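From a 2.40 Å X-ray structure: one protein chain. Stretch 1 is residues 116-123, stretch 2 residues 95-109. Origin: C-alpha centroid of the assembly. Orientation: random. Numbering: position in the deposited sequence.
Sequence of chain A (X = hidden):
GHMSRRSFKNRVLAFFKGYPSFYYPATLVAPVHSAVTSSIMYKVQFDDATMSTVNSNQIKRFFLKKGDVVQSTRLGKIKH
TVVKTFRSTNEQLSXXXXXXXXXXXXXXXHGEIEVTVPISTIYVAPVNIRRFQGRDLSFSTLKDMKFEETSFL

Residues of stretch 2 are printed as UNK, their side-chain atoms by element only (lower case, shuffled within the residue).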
# COMPACT_ATOMS: atom_id res chain seq x y z
N THR A 116 -6.24 -22.47 -27.24
CA THR A 116 -6.45 -22.59 -25.79
C THR A 116 -5.45 -21.67 -25.09
O THR A 116 -4.28 -21.70 -25.43
CB THR A 116 -6.23 -24.00 -25.33
OG1 THR A 116 -7.22 -24.82 -25.91
CG2 THR A 116 -6.33 -24.10 -23.81
N VAL A 117 -5.92 -20.84 -24.16
CA VAL A 117 -5.06 -19.82 -23.56
C VAL A 117 -5.39 -19.72 -22.04
O VAL A 117 -6.49 -20.12 -21.63
CB VAL A 117 -5.36 -18.54 -24.37
CG1 VAL A 117 -6.00 -17.43 -23.58
CG2 VAL A 117 -4.25 -18.16 -25.42
N PRO A 118 -4.43 -19.26 -21.20
CA PRO A 118 -4.80 -19.03 -19.79
C PRO A 118 -5.81 -17.91 -19.67
O PRO A 118 -5.70 -16.91 -20.37
CB PRO A 118 -3.49 -18.63 -19.12
CG PRO A 118 -2.36 -19.22 -20.05
CD PRO A 118 -3.00 -18.96 -21.46
N ILE A 119 -6.81 -18.10 -18.81
CA ILE A 119 -7.90 -17.16 -18.53
C ILE A 119 -7.27 -15.79 -18.02
O ILE A 119 -7.80 -14.68 -18.35
CB ILE A 119 -8.84 -17.90 -17.46
CG1 ILE A 119 -10.36 -18.01 -17.82
CG2 ILE A 119 -8.52 -17.55 -16.07
CD1 ILE A 119 -10.84 -16.89 -18.39
N SER A 120 -6.13 -15.83 -17.32
CA SER A 120 -5.48 -14.59 -16.79
C SER A 120 -4.99 -13.61 -17.86
O SER A 120 -4.71 -12.43 -17.58
CB SER A 120 -4.26 -14.93 -15.93
OG SER A 120 -3.19 -15.54 -16.71
N THR A 121 -4.96 -14.09 -19.10
CA THR A 121 -4.46 -13.39 -20.32
C THR A 121 -5.64 -12.57 -20.99
O THR A 121 -5.45 -11.70 -21.83
CB THR A 121 -3.92 -14.59 -21.18
OG1 THR A 121 -2.50 -14.60 -21.36
CG2 THR A 121 -4.73 -14.98 -22.27
N ILE A 122 -6.87 -12.83 -20.59
CA ILE A 122 -8.01 -12.10 -21.10
C ILE A 122 -8.01 -10.62 -20.81
O ILE A 122 -7.66 -10.17 -19.71
CB ILE A 122 -9.33 -12.74 -20.57
CG1 ILE A 122 -9.43 -14.18 -21.08
CG2 ILE A 122 -10.63 -11.92 -20.90
CD1 ILE A 122 -9.55 -14.37 -22.62
N TYR A 123 -8.45 -9.84 -21.79
CA TYR A 123 -8.81 -8.45 -21.53
C TYR A 123 -9.90 -8.09 -22.49
O TYR A 123 -10.11 -8.82 -23.47
CB TYR A 123 -7.62 -7.50 -21.62
CG TYR A 123 -6.99 -7.35 -23.01
CD1 TYR A 123 -7.23 -6.23 -23.79
CD2 TYR A 123 -6.15 -8.36 -23.54
CE1 TYR A 123 -6.64 -6.07 -25.07
CE2 TYR A 123 -5.56 -8.22 -24.82
CZ TYR A 123 -5.80 -7.06 -25.56
OH TYR A 123 -5.20 -6.93 -26.81
N UNK A 95 -4.72 -16.76 -7.09
CA UNK A 95 -5.81 -15.88 -7.49
C UNK A 95 -5.68 -15.26 -8.91
O UNK A 95 -6.63 -15.20 -9.66
c UNK A 95 -5.92 -14.75 -6.46
c UNK A 95 -7.23 -14.32 -5.91
c UNK A 95 -8.28 -15.45 -5.82
c UNK A 95 -6.98 -13.64 -4.56
N UNK A 96 -4.49 -14.79 -9.26
CA UNK A 96 -4.30 -14.19 -10.58
C UNK A 96 -4.49 -15.20 -11.76
O UNK A 96 -4.70 -14.79 -12.88
c UNK A 96 -2.97 -13.33 -10.68
c UNK A 96 -1.72 -14.14 -10.38
c UNK A 96 -2.89 -12.26 -9.56
c UNK A 96 -0.52 -13.18 -10.25
N UNK A 97 -4.51 -16.50 -11.48
CA UNK A 97 -4.57 -17.56 -12.51
C UNK A 97 -6.02 -17.93 -12.84
O UNK A 97 -6.25 -18.45 -13.91
c UNK A 97 -3.78 -18.85 -12.06
N UNK A 98 -7.00 -17.61 -11.95
CA UNK A 98 -8.41 -18.06 -12.11
C UNK A 98 -9.43 -16.94 -12.35
O UNK A 98 -9.13 -15.78 -12.18
c UNK A 98 -7.86 -19.99 -10.73
c UNK A 98 -8.82 -18.88 -10.89
c UNK A 98 -8.82 -18.01 -9.56
N UNK A 99 -10.66 -17.29 -12.74
CA UNK A 99 -11.77 -16.37 -12.82
C UNK A 99 -12.72 -16.69 -11.65
O UNK A 99 -12.35 -17.45 -10.72
c UNK A 99 -12.45 -16.54 -14.18
o UNK A 99 -13.12 -18.82 -13.44
o UNK A 99 -13.86 -18.08 -15.39
c UNK A 99 -13.18 -17.92 -14.35
N UNK A 100 -13.94 -16.16 -11.70
CA UNK A 100 -14.86 -16.23 -10.58
C UNK A 100 -15.42 -17.63 -10.35
O UNK A 100 -16.08 -17.89 -9.34
c UNK A 100 -16.00 -15.22 -10.74
N UNK A 101 -15.22 -18.54 -11.28
CA UNK A 101 -15.70 -19.91 -11.04
C UNK A 101 -14.51 -20.86 -10.82
O UNK A 101 -14.65 -22.09 -10.81
c UNK A 101 -17.71 -19.58 -12.70
c UNK A 101 -18.00 -20.13 -14.05
c UNK A 101 -16.50 -20.38 -12.25
c UNK A 101 -18.87 -19.86 -11.67
N UNK A 102 -13.32 -20.29 -10.66
CA UNK A 102 -12.14 -21.10 -10.41
C UNK A 102 -11.63 -21.84 -11.67
O UNK A 102 -10.86 -22.78 -11.54
c UNK A 102 -12.39 -22.09 -9.29
o UNK A 102 -10.25 -21.46 -8.44
c UNK A 102 -11.21 -22.24 -8.38
n UNK A 102 -11.28 -23.22 -7.52
N UNK A 103 -12.05 -21.40 -12.87
CA UNK A 103 -11.39 -21.78 -14.07
C UNK A 103 -10.09 -21.06 -14.26
O UNK A 103 -9.85 -19.96 -13.83
c UNK A 103 -13.59 -22.28 -15.25
n UNK A 103 -14.68 -21.48 -15.37
c UNK A 103 -12.25 -21.61 -15.37
o UNK A 103 -13.66 -23.49 -15.00
N UNK A 104 -9.36 -21.66 -15.14
CA UNK A 104 -7.97 -21.51 -15.34
C UNK A 104 -7.63 -21.24 -16.80
O UNK A 104 -6.63 -20.60 -17.11
o UNK A 104 -5.88 -22.00 -14.51
o UNK A 104 -5.77 -24.16 -15.21
c UNK A 104 -7.60 -23.01 -15.17
c UNK A 104 -6.31 -23.13 -14.93
N UNK A 105 -8.39 -21.88 -17.70
CA UNK A 105 -8.09 -21.94 -19.14
C UNK A 105 -9.30 -21.47 -19.90
O UNK A 105 -10.44 -21.68 -19.51
se UNK A 105 -4.92 -23.08 -19.68
c UNK A 105 -7.75 -23.38 -19.63
c UNK A 105 -6.49 -23.98 -18.96
c UNK A 105 -3.79 -22.60 -17.94
N UNK A 106 -9.05 -20.85 -21.04
CA UNK A 106 -10.16 -20.58 -21.93
C UNK A 106 -9.81 -20.95 -23.38
O UNK A 106 -8.70 -20.69 -23.85
c UNK A 106 -10.62 -19.09 -21.78
c UNK A 106 -9.52 -18.17 -22.12
c UNK A 106 -11.90 -18.84 -22.61
N UNK A 107 -10.76 -21.54 -24.07
CA UNK A 107 -10.68 -21.74 -25.51
C UNK A 107 -11.41 -20.59 -26.28
O UNK A 107 -12.60 -20.27 -26.04
c UNK A 107 -11.30 -23.13 -25.89
c UNK A 107 -11.59 -25.59 -25.18
c UNK A 107 -11.22 -23.38 -27.44
c UNK A 107 -10.69 -24.26 -25.07
N UNK A 108 -10.67 -19.98 -27.20
CA UNK A 108 -11.01 -18.81 -28.01
C UNK A 108 -11.04 -19.17 -29.48
O UNK A 108 -10.21 -19.95 -29.92
c UNK A 108 -11.24 -16.73 -25.95
c UNK A 108 -9.93 -17.79 -27.83
c UNK A 108 -8.80 -16.14 -26.32
c UNK A 108 -9.85 -17.25 -26.41
N UNK A 109 -11.98 -18.60 -30.25
CA UNK A 109 -12.14 -18.86 -31.69
C UNK A 109 -12.03 -17.59 -32.47
O UNK A 109 -12.47 -16.51 -32.06
c UNK A 109 -13.47 -19.53 -31.98
O HOH W 1 -4.97 -18.70 -16.08

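Position 95 carries four carbons, forked at the second, and lies out of reach of stretch 1. It is Leu95. Position 96 also has four carbons, but the fork is at the first and one arm is two carbons long. Its backbone O lies 3.1 Å from Ser120 CB. It is Ile96.

Position 97 has one carbon, pointing away. Its backbone O meets Ile119. It is Ala97. Position 98 has one carbon carrying two more, its CB also directed away, and is Val98.

Position 99 has two carbons, the second bearing two oxygens. The CB points toward stretch 1, and one of the two oxygens lies 4.3 Å from Ile119 CG1. It is Asp99. Its OD1 accepts hydrogen bonds from the backbone N of positions 101 and 103, bracing a type I turn that runs from Asp99 to position 102.

Position 100 has a single carbon: Ala100. Position 101 has four carbons forked at the second: Leu101. Position 102 has two carbons, the second with one oxygen and one nitrogen: Asn102. Asn102 N donates to Asp99 O at 3.0 Å, closing the turn. None of these three touches stretch 1.

Position 103 repeats the two carbons, oxygen and nitrogen. Its backbone O meets Ile119. It is Asn103. Position 104 has two carbons, the second with two oxygens. Its CB points away, but the backbone O accepts a hydrogen bond from Ile119 N at 3.0 Å. It is Asp104.

Position 105 is an unbranched chain of two carbons, selenium and a carbon. Selenium identifies selenomethionine, Met105. Its CE is 4.2 Å from Pro118 CB.

Position 106 has one carbon carrying two. One of the two is 3.8 Å from Ile122 CD1. It is Val106. Position 107 has four carbons, forked at the first with one longer arm. A carbon of that arm lies 3.6 Å from Thr116 OG1. It is Ile107. Position 108 has four carbons forked at the second, and one end carbon is 4.1 Å from Val117 CG1. It is Leu108. Position 109 has one carbon, out of reach: Ala109.

The contact is an antiparallel strand pairing. Val106 N donates to Val117 O at 2.7 Å, and Val117 N to Val106 O at 2.8 Å. Val117 and Val106 share one face of the sheet; Thr116 and Ile107 share the other. Beyond Pro118, Ile119 CB points toward stretch 2; Ile119 CG2 lies 3.3 Å from Ala97 O and 3.5 Å from Asn103 O, and Ile119 CD1 4.0 Å from Val106 CB. A water donates to Ala97 O at 2.5 Å and Asp104 O at 2.7 Å, and weakly accepts from Ser120 N at 3.3 Å, linking both stretches.

Stretch 2 95-109: LIAVDALNNDMVILA
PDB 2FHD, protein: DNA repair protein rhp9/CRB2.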